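Local coordinates for protein Cyclo(L-tyrosyl-L-tyrosyl) synthase (Mycobacterium tuberculosis, PDB 2X9Q) that probably joins two tyrosines, delivered as L-tyrosyl-tRNA(Tyr), into cyclo(L-tyrosyl-L-tyrosyl), an intermediate of mycocyclosin biosynthesis, without using ATP, at residues Q50-P56 / R67-Q71; G80-G86 / F110-V116. All coordinates share one frame. Residue numbers count along the deposited sequence, not the author numbering.

Both contacts reach the same mixed sheet, but at different depths. Interaction 1, residues 50-56 against 67-71, is partly buried: an irregular N-terminal loop lies against the end of strand 64-68, near one edge of the sheet, and is held by side chains, a proline and one well-coordinated water. Interaction 2, residues 80-86 against 110-116, is a buried pairing of two parallel strands in the interior, built on regular backbone hydrogen bonds with apolar packing on one face, and on the other a His-Asp-Arg cluster beside a valine pair. The centres of interactions 1 and 2 are about 21 Å apart; helix 71-79 runs from the end of interaction 1 to the start of interaction 2.

Interaction 1 of 2, residues Q50-P56 / R67-Q71; sequences QLGRRIP and RPFTQ
Residues 50-56 form an irregular loop, extended at Q50, G52 and P56 and turning at L51 and R53, that folds over the junction between strand 64-68 and helix 71-79 without pairing as a strand. It starts at Q50, whose side chain (chi1 m, chi2 t) reaches across so that NE2 lies 3.6 Å from CD1 of F69, over one face of that ring, and 3.0 Å from F69 O. The chain then bows outward through L51, G52 and R53. R54 returns to make a forked hydrogen bond to the Q71 side chain (chi1 m, chi2 t): NE to OE1 at 2.9 Å and NH2 to the same OE1 at 2.7 Å, with OE1 near the guanidinium plane. P56, buried, is the wedge: its CG sits 3.5 Å from P68 O and 3.4 Å from T70 O, its CB 4.1 Å from P68 CD, and its CA 6.0 Å from Q71 CA. One water accepts from Q50 NE2 (2.9 Å) and R67 NH1 (3.0 Å; chi1 t, chi2 t, chi3 p) and donates to P56 O (3.0 Å) and P68 O (2.7 Å). This is loop-to-sheet packing at a strand-to-helix junction: T70, with chi1 p, is the N-cap of helix 71-79, its OG1 bonded to C73 N. P56 and P68 both lie on Q74 of that helix, F69 meets A260 of helix 260-263, and R67 pairs through its backbone with I280 in strand 276-283.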
ATOM      1  N   GLN A  50     -13.382  10.625  -8.127  1.00 57.19           N
ATOM      2  CA  GLN A  50     -13.968   9.392  -7.554  1.00 55.29           C
ATOM      3  C   GLN A  50     -15.433   9.175  -7.984  1.00 55.03           C
ATOM      4  O   GLN A  50     -16.192  10.141  -8.287  1.00 54.09           O
ATOM      5  CB  GLN A  50     -13.821   9.317  -6.026  1.00 55.31           C
ATOM      6  CG  GLN A  50     -12.416   9.488  -5.483  1.00 52.46           C
ATOM      7  CD  GLN A  50     -12.436  10.010  -4.034  1.00 55.86           C
ATOM      8  OE1 GLN A  50     -12.342  11.248  -3.790  1.00 57.48           O
ATOM      9  NE2 GLN A  50     -12.635   9.089  -3.061  1.00 48.77           N
ATOM     10  N   LEU A  51     -15.804   7.893  -7.999  1.00 54.00           N
ATOM     11  CA  LEU A  51     -16.976   7.400  -8.753  1.00 53.87           C
ATOM     12  C   LEU A  51     -18.199   7.050  -7.879  1.00 53.87           C
ATOM     13  O   LEU A  51     -19.248   6.665  -8.429  1.00 53.09           O
ATOM     14  CB  LEU A  51     -16.582   6.216  -9.694  1.00 52.49           C
ATOM     15  CG  LEU A  51     -15.653   6.560 -10.902  1.00 52.37           C
ATOM     16  CD1 LEU A  51     -15.157   5.356 -11.696  1.00 35.77           C
ATOM     17  CD2 LEU A  51     -16.252   7.646 -11.827  1.00 50.03           C
ATOM     18  N   GLY A  52     -18.028   7.152  -6.543  1.00 53.92           N
ATOM     19  CA  GLY A  52     -19.069   6.837  -5.544  1.00 54.60           C
ATOM     20  C   GLY A  52     -20.019   7.979  -5.215  1.00 56.17           C
ATOM     21  O   GLY A  52     -19.845   9.137  -5.694  1.00 55.70           O
ATOM     22  N   ARG A  53     -21.038   7.704  -4.395  1.00 57.38           N
ATOM     23  CA  ARG A  53     -22.086   8.741  -4.272  1.00 58.43           C
ATOM     24  C   ARG A  53     -22.006   9.726  -3.123  1.00 58.60           C
ATOM     25  O   ARG A  53     -22.395  10.910  -3.305  1.00 60.38           O
ATOM     26  CB  ARG A  53     -23.532   8.289  -4.629  1.00 58.76           C
ATOM     27  CG  ARG A  53     -24.266   7.294  -3.768  1.00 57.65           C
ATOM     28  CD  ARG A  53     -25.809   7.615  -3.950  1.00 54.97           C
ATOM     29  NE  ARG A  53     -26.296   7.653  -5.352  1.00 50.57           N
ATOM     30  CZ  ARG A  53     -26.424   6.552  -6.091  1.00 48.06           C
ATOM     31  NH1 ARG A  53     -26.867   6.584  -7.371  1.00 37.23           N
ATOM     32  NH2 ARG A  53     -26.076   5.389  -5.524  1.00 44.22           N
ATOM     33  N   ARG A  54     -21.485   9.303  -1.980  1.00 57.19           N
ATOM     34  CA  ARG A  54     -21.246  10.305  -0.939  1.00 56.22           C
ATOM     35  C   ARG A  54     -19.736  10.254  -0.578  1.00 53.87           C
ATOM     36  O   ARG A  54     -19.375   9.807   0.511  1.00 55.47           O
ATOM     37  CB  ARG A  54     -22.184  10.089   0.278  1.00 56.58           C
ATOM     38  CG  ARG A  54     -22.866  11.362   0.893  1.00 60.60           C
ATOM     39  CD  ARG A  54     -24.066  11.005   1.834  1.00 63.62           C
ATOM     40  NE  ARG A  54     -24.112   9.561   2.151  1.00 67.28           N
ATOM     41  CZ  ARG A  54     -25.066   8.913   2.850  1.00 69.10           C
ATOM     42  NH1 ARG A  54     -26.127   9.566   3.339  1.00 66.65           N
ATOM     43  NH2 ARG A  54     -24.968   7.579   3.060  1.00 66.32           N
ATOM     44  N   ILE A  55     -18.879  10.668  -1.521  1.00 50.28           N
ATOM     45  CA  ILE A  55     -17.430  10.809  -1.345  1.00 45.94           C
ATOM     46  C   ILE A  55     -17.057  11.365   0.081  1.00 43.39           C
ATOM     47  O   ILE A  55     -17.401  12.488   0.420  1.00 42.61           O
ATOM     48  CB  ILE A  55     -16.892  11.749  -2.464  1.00 46.65           C
ATOM     49  CG1 ILE A  55     -17.202  11.111  -3.843  1.00 46.88           C
ATOM     50  CG2 ILE A  55     -15.386  12.023  -2.299  1.00 43.19           C
ATOM     51  CD1 ILE A  55     -17.190  12.110  -5.001  1.00 48.49           C
ATOM     52  N   PRO A  56     -16.383  10.561   0.929  1.00 40.42           N
ATOM     53  CA  PRO A  56     -16.023  11.135   2.235  1.00 38.49           C
ATOM     54  C   PRO A  56     -15.033  12.286   2.072  1.00 38.80           C
ATOM     55  O   PRO A  56     -14.228  12.355   1.109  1.00 37.76           O
ATOM     56  CB  PRO A  56     -15.339   9.955   2.963  1.00 38.89           C
ATOM     57  CG  PRO A  56     -15.902   8.746   2.303  1.00 38.23           C
ATOM     58  CD  PRO A  56     -16.034   9.129   0.842  1.00 38.60           C
ATOM     59  N   ARG A  67      -8.567  10.803   4.686  1.00 24.49           N
ATOM     60  CA  ARG A  67      -9.652  10.772   3.707  1.00 24.47           C
ATOM     61  C   ARG A  67      -9.953   9.333   3.264  1.00 23.63           C
ATOM     62  O   ARG A  67      -9.290   8.763   2.321  1.00 20.18           O
ATOM     63  CB  ARG A  67      -9.329  11.694   2.535  1.00 24.76           C
ATOM     64  CG  ARG A  67     -10.588  11.847   1.609  1.00 31.19           C
ATOM     65  CD  ARG A  67     -10.416  12.873   0.472  1.00 34.02           C
ATOM     66  NE  ARG A  67      -9.217  12.648  -0.373  1.00 37.86           N
ATOM     67  CZ  ARG A  67      -9.069  11.714  -1.338  1.00 39.53           C
ATOM     68  NH1 ARG A  67     -10.044  10.831  -1.630  1.00 37.97           N
ATOM     69  NH2 ARG A  67      -7.937  11.677  -2.061  1.00 37.00           N
ATOM     70  N   PRO A  68     -10.976   8.729   3.903  1.00 23.77           N
ATOM     71  CA  PRO A  68     -11.349   7.380   3.448  1.00 23.55           C
ATOM     72  C   PRO A  68     -11.832   7.422   1.998  1.00 23.03           C
ATOM     73  O   PRO A  68     -12.491   8.377   1.566  1.00 23.16           O
ATOM     74  CB  PRO A  68     -12.463   6.943   4.426  1.00 23.15           C
ATOM     75  CG  PRO A  68     -12.229   7.907   5.686  1.00 24.00           C
ATOM     76  CD  PRO A  68     -11.857   9.217   4.995  1.00 23.69           C
ATOM     77  N   PHE A  69     -11.505   6.375   1.266  1.00 21.76           N
ATOM     78  CA  PHE A  69     -11.772   6.369  -0.163  1.00 21.89           C
ATOM     79  C   PHE A  69     -13.297   6.218  -0.462  1.00 21.38           C
ATOM     80  O   PHE A  69     -13.749   6.893  -1.352  1.00 19.25           O
ATOM     81  CB  PHE A  69     -11.011   5.233  -0.863  1.00 21.24           C
ATOM     82  CG  PHE A  69     -11.062   5.325  -2.367  1.00 21.46           C
ATOM     83  CD1 PHE A  69     -10.321   6.306  -3.042  1.00 24.43           C
ATOM     84  CD2 PHE A  69     -11.818   4.412  -3.088  1.00 19.32           C
ATOM     85  CE1 PHE A  69     -10.341   6.394  -4.426  1.00 26.44           C
ATOM     86  CE2 PHE A  69     -11.895   4.474  -4.509  1.00 22.67           C
ATOM     87  CZ  PHE A  69     -11.109   5.457  -5.182  1.00 24.96           C
ATOM     88  N   THR A  70     -14.027   5.380   0.284  1.00 20.13           N
ATOM     89  CA  THR A  70     -15.483   5.250   0.136  1.00 21.63           C
ATOM     90  C   THR A  70     -16.172   5.432   1.511  1.00 21.95           C
ATOM     91  O   THR A  70     -15.525   5.394   2.548  1.00 20.06           O
ATOM     92  CB  THR A  70     -15.987   3.846  -0.362  1.00 20.85           C
ATOM     93  OG1 THR A  70     -15.664   2.843   0.649  1.00 18.52           O
ATOM     94  CG2 THR A  70     -15.385   3.511  -1.751  1.00 22.25           C
ATOM     95  N   GLN A  71     -17.509   5.513   1.510  1.00 21.69           N
ATOM     96  CA  GLN A  71     -18.236   5.594   2.807  1.00 22.84           C
ATOM     97  C   GLN A  71     -18.039   4.333   3.620  1.00 21.90           C
ATOM     98  O   GLN A  71     -18.138   4.354   4.868  1.00 21.80           O
ATOM     99  CB  GLN A  71     -19.721   5.662   2.550  1.00 23.08           C
ATOM    100  CG  GLN A  71     -20.156   6.795   1.721  1.00 31.06           C
ATOM    101  CD  GLN A  71     -21.719   6.835   1.714  1.00 39.48           C
ATOM    102  OE1 GLN A  71     -22.326   7.302   2.696  1.00 43.96           O
ATOM    103  NE2 GLN A  71     -22.341   6.286   0.667  1.00 35.00           N
TER
HETATM  104  O   HOH W   1     -12.743  10.211  -0.380  1.00 32.63           O

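Interaction 2 of 2, residues G80-G86 / F110-V116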
ATOM      1  N   GLY A  80     -11.430   1.275  13.900  1.00 27.11           N
ATOM      2  CA  GLY A  80     -10.140   1.353  14.630  1.00 24.68           C
ATOM      3  C   GLY A  80      -9.530   0.009  14.950  1.00 24.98           C
ATOM      4  O   GLY A  80      -8.842  -0.147  16.009  1.00 25.91           O
ATOM      5  N   ASP A  81      -9.745  -1.010  14.101  1.00 22.41           N
ATOM      6  CA  ASP A  81      -9.081  -2.276  14.410  1.00 23.07           C
ATOM      7  C   ASP A  81      -7.609  -2.253  14.016  1.00 24.04           C
ATOM      8  O   ASP A  81      -6.716  -2.660  14.828  1.00 24.84           O
ATOM      9  CB  ASP A  81      -9.706  -3.483  13.733  1.00 22.69           C
ATOM     10  CG  ASP A  81     -11.160  -3.698  14.184  1.00 27.26           C
ATOM     11  OD1 ASP A  81     -11.322  -3.845  15.400  1.00 28.06           O
ATOM     12  OD2 ASP A  81     -12.088  -3.694  13.367  1.00 28.79           O
ATOM     13  N   HIS A  82      -7.356  -1.833  12.755  1.00 23.39           N
ATOM     14  CA  HIS A  82      -6.023  -2.083  12.173  1.00 22.29           C
ATOM     15  C   HIS A  82      -5.736  -1.136  11.060  1.00 23.38           C
ATOM     16  O   HIS A  82      -6.654  -0.749  10.296  1.00 20.79           O
ATOM     17  CB  HIS A  82      -5.902  -3.518  11.693  1.00 22.05           C
ATOM     18  CG  HIS A  82      -4.510  -3.851  11.222  1.00 25.46           C
ATOM     19  ND1 HIS A  82      -4.140  -3.766   9.889  1.00 21.41           N
ATOM     20  CD2 HIS A  82      -3.365  -4.139  11.924  1.00 23.18           C
ATOM     21  CE1 HIS A  82      -2.840  -4.047   9.781  1.00 24.83           C
ATOM     22  NE2 HIS A  82      -2.352  -4.307  10.994  1.00 28.89           N
ATOM     23  N   ALA A  83      -4.490  -0.678  10.982  1.00 23.59           N
ATOM     24  CA  ALA A  83      -4.027   0.048   9.789  1.00 23.13           C
ATOM     25  C   ALA A  83      -2.734  -0.593   9.238  1.00 23.69           C
ATOM     26  O   ALA A  83      -1.808  -0.981   9.996  1.00 23.19           O
ATOM     27  CB  ALA A  83      -3.840   1.554  10.047  1.00 24.69           C
ATOM     28  N   VAL A  84      -2.660  -0.648   7.906  1.00 22.47           N
ATOM     29  CA  VAL A  84      -1.356  -0.790   7.214  1.00 19.79           C
ATOM     30  C   VAL A  84      -0.917   0.609   6.798  1.00 21.48           C
ATOM     31  O   VAL A  84      -1.651   1.313   6.121  1.00 21.23           O
ATOM     32  CB  VAL A  84      -1.501  -1.672   5.939  1.00 19.78           C
ATOM     33  CG1 VAL A  84      -0.124  -1.708   5.111  1.00 16.16           C
ATOM     34  CG2 VAL A  84      -1.880  -3.116   6.386  1.00 16.34           C
ATOM     35  N   ILE A  85       0.302   0.978   7.192  1.00 20.26           N
ATOM     36  CA  ILE A  85       0.968   2.184   6.732  1.00 20.27           C
ATOM     37  C   ILE A  85       2.055   1.693   5.768  1.00 22.06           C
ATOM     38  O   ILE A  85       3.084   1.186   6.225  1.00 21.63           O
ATOM     39  CB  ILE A  85       1.565   2.902   7.940  1.00 20.65           C
ATOM     40  CG1 ILE A  85       0.351   3.292   8.873  1.00 21.46           C
ATOM     41  CG2 ILE A  85       2.197   4.269   7.557  1.00 20.70           C
ATOM     42  CD1 ILE A  85       0.785   4.178  10.070  1.00 24.27           C
ATOM     43  N   GLY A  86       1.793   1.761   4.470  1.00 19.64           N
ATOM     44  CA  GLY A  86       2.748   1.252   3.488  1.00 21.52           C
ATOM     45  C   GLY A  86       3.869   2.285   3.359  1.00 21.80           C
ATOM     46  O   GLY A  86       3.622   3.507   3.527  1.00 21.14           O
ATOM     47  N   PHE A 110      -5.924   3.169  16.094  1.00 26.17           N
ATOM     48  CA  PHE A 110      -6.171   1.743  15.774  1.00 25.03           C
ATOM     49  C   PHE A 110      -5.668   0.827  16.879  1.00 25.35           C
ATOM     50  O   PHE A 110      -4.613   1.122  17.452  1.00 28.67           O
ATOM     51  CB  PHE A 110      -5.449   1.379  14.440  1.00 22.74           C
ATOM     52  CG  PHE A 110      -5.861   2.246  13.295  1.00 20.50           C
ATOM     53  CD1 PHE A 110      -6.945   1.892  12.532  1.00 20.88           C
ATOM     54  CD2 PHE A 110      -5.232   3.452  13.054  1.00 22.72           C
ATOM     55  CE1 PHE A 110      -7.381   2.716  11.465  1.00 21.97           C
ATOM     56  CE2 PHE A 110      -5.678   4.319  12.038  1.00 24.80           C
ATOM     57  CZ  PHE A 110      -6.714   3.961  11.230  1.00 23.46           C
ATOM     58  N   ASP A 111      -6.291  -0.334  17.089  1.00 25.66           N
ATOM     59  CA  ASP A 111      -5.744  -1.254  18.074  1.00 26.47           C
ATOM     60  C   ASP A 111      -4.355  -1.760  17.712  1.00 28.54           C
ATOM     61  O   ASP A 111      -3.516  -2.051  18.585  1.00 25.44           O
ATOM     62  CB  ASP A 111      -6.640  -2.438  18.361  1.00 26.78           C
ATOM     63  CG  ASP A 111      -8.002  -1.999  18.980  1.00 31.08           C
ATOM     64  OD1 ASP A 111      -8.120  -0.862  19.497  1.00 25.34           O
ATOM     65  OD2 ASP A 111      -8.953  -2.773  18.815  1.00 28.36           O
ATOM     66  N   ARG A 112      -4.109  -1.909  16.409  1.00 27.62           N
ATOM     67  CA  ARG A 112      -2.850  -2.489  15.981  1.00 27.08           C
ATOM     68  C   ARG A 112      -2.430  -1.782  14.668  1.00 26.55           C
ATOM     69  O   ARG A 112      -3.313  -1.370  13.893  1.00 25.00           O
ATOM     70  CB  ARG A 112      -3.142  -3.970  15.796  1.00 29.75           C
ATOM     71  CG  ARG A 112      -1.957  -4.842  15.791  1.00 39.92           C
ATOM     72  CD  ARG A 112      -2.233  -6.266  15.142  1.00 51.19           C
ATOM     73  NE  ARG A 112      -1.057  -6.622  14.326  1.00 55.05           N
ATOM     74  CZ  ARG A 112      -0.870  -7.752  13.651  1.00 58.34           C
ATOM     75  NH1 ARG A 112      -1.795  -8.726  13.653  1.00 58.43           N
ATOM     76  NH2 ARG A 112       0.287  -7.912  12.990  1.00 57.69           N
ATOM     77  N   VAL A 113      -1.123  -1.590  14.435  1.00 23.85           N
ATOM     78  CA  VAL A 113      -0.635  -0.838  13.264  1.00 23.46           C
ATOM     79  C   VAL A 113       0.541  -1.586  12.683  1.00 23.08           C
ATOM     80  O   VAL A 113       1.488  -1.955  13.443  1.00 24.01           O
ATOM     81  CB  VAL A 113      -0.173   0.574  13.600  1.00 22.71           C
ATOM     82  CG1 VAL A 113       0.467   1.274  12.331  1.00 17.31           C
ATOM     83  CG2 VAL A 113      -1.298   1.412  14.179  1.00 26.58           C
ATOM     84  N   ASP A 114       0.529  -1.840  11.377  1.00 23.12           N
ATOM     85  CA  ASP A 114       1.700  -2.536  10.718  1.00 22.64           C
ATOM     86  C   ASP A 114       2.263  -1.602   9.634  1.00 23.58           C
ATOM     87  O   ASP A 114       1.497  -1.177   8.721  1.00 22.75           O
ATOM     88  CB  ASP A 114       1.311  -3.852  10.081  1.00 23.42           C
ATOM     89  CG  ASP A 114       1.175  -4.976  11.087  1.00 27.56           C
ATOM     90  OD1 ASP A 114       2.199  -5.614  11.394  1.00 33.20           O
ATOM     91  OD2 ASP A 114       0.101  -5.175  11.637  1.00 25.91           O
ATOM     92  N   PHE A 115       3.531  -1.197   9.775  1.00 21.25           N
ATOM     93  CA  PHE A 115       4.208  -0.475   8.736  1.00 22.23           C
ATOM     94  C   PHE A 115       4.653  -1.617   7.843  1.00 23.66           C
ATOM     95  O   PHE A 115       5.142  -2.624   8.371  1.00 25.57           O
ATOM     96  CB  PHE A 115       5.521   0.156   9.261  1.00 22.82           C
ATOM     97  CG  PHE A 115       5.365   1.441   9.944  1.00 20.85           C
ATOM     98  CD1 PHE A 115       5.088   2.570   9.211  1.00 21.14           C
ATOM     99  CD2 PHE A 115       5.498   1.527  11.348  1.00 21.98           C
ATOM    100  CE1 PHE A 115       5.001   3.829   9.816  1.00 23.01           C
ATOM    101  CE2 PHE A 115       5.373   2.777  11.980  1.00 21.67           C
ATOM    102  CZ  PHE A 115       5.144   3.925  11.209  1.00 24.76           C
ATOM    103  N   VAL A 116       4.478  -1.497   6.524  1.00 21.73           N
ATOM    104  CA  VAL A 116       4.961  -2.537   5.600  1.00 20.74           C
ATOM    105  C   VAL A 116       5.776  -1.801   4.501  1.00 20.91           C
ATOM    106  O   VAL A 116       5.271  -0.954   3.827  1.00 19.07           O
ATOM    107  CB  VAL A 116       3.753  -3.287   4.970  1.00 20.83           C
ATOM    108  CG1 VAL A 116       4.241  -4.266   3.937  1.00 23.02           C
ATOM    109  CG2 VAL A 116       2.908  -4.049   6.106  1.00 18.95           C
TER
HETATM  110  O   HOH W   2      -9.371  -4.740  16.997  1.00 29.16           O
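A buried histidine-carboxylate hydrogen bond bridges the two strands: H82 NE2 donates to D114 OD2 at 2.7 Å, almost straight. R112 NH2 makes a salt bridge to D114 OD2 at 3.1 Å, and its guanidinium lays one face toward H82 NE2. The cluster continues onto the flanking strands: H82 ND1 is hydrogen-bonded to S249 OG, and D114 OD1 forms a salt bridge with R168. V84 and V116 touch on this same face. The backbones run parallel in register from H82-R112 to G86-V116, joined by bonds such as D114 N to A83 O (2.8 Å). The other face is apolar: A83 CB stands 3.7 Å above the F110 ring centroid in a CH-pi contact, and I85 packs against V113 and F115, under helix 96-109. Just before the strands, D81 OD1 and D111 OD2 lie 4.3 Å apart with a water donating to both, while D81 OD2 bonds to S248. This is the beta-alpha-beta crossover of a Rossmann-like core, consistent with kinship to class I tRNA synthetases; its strand 82-87 leads to S88, the probable nucleophile.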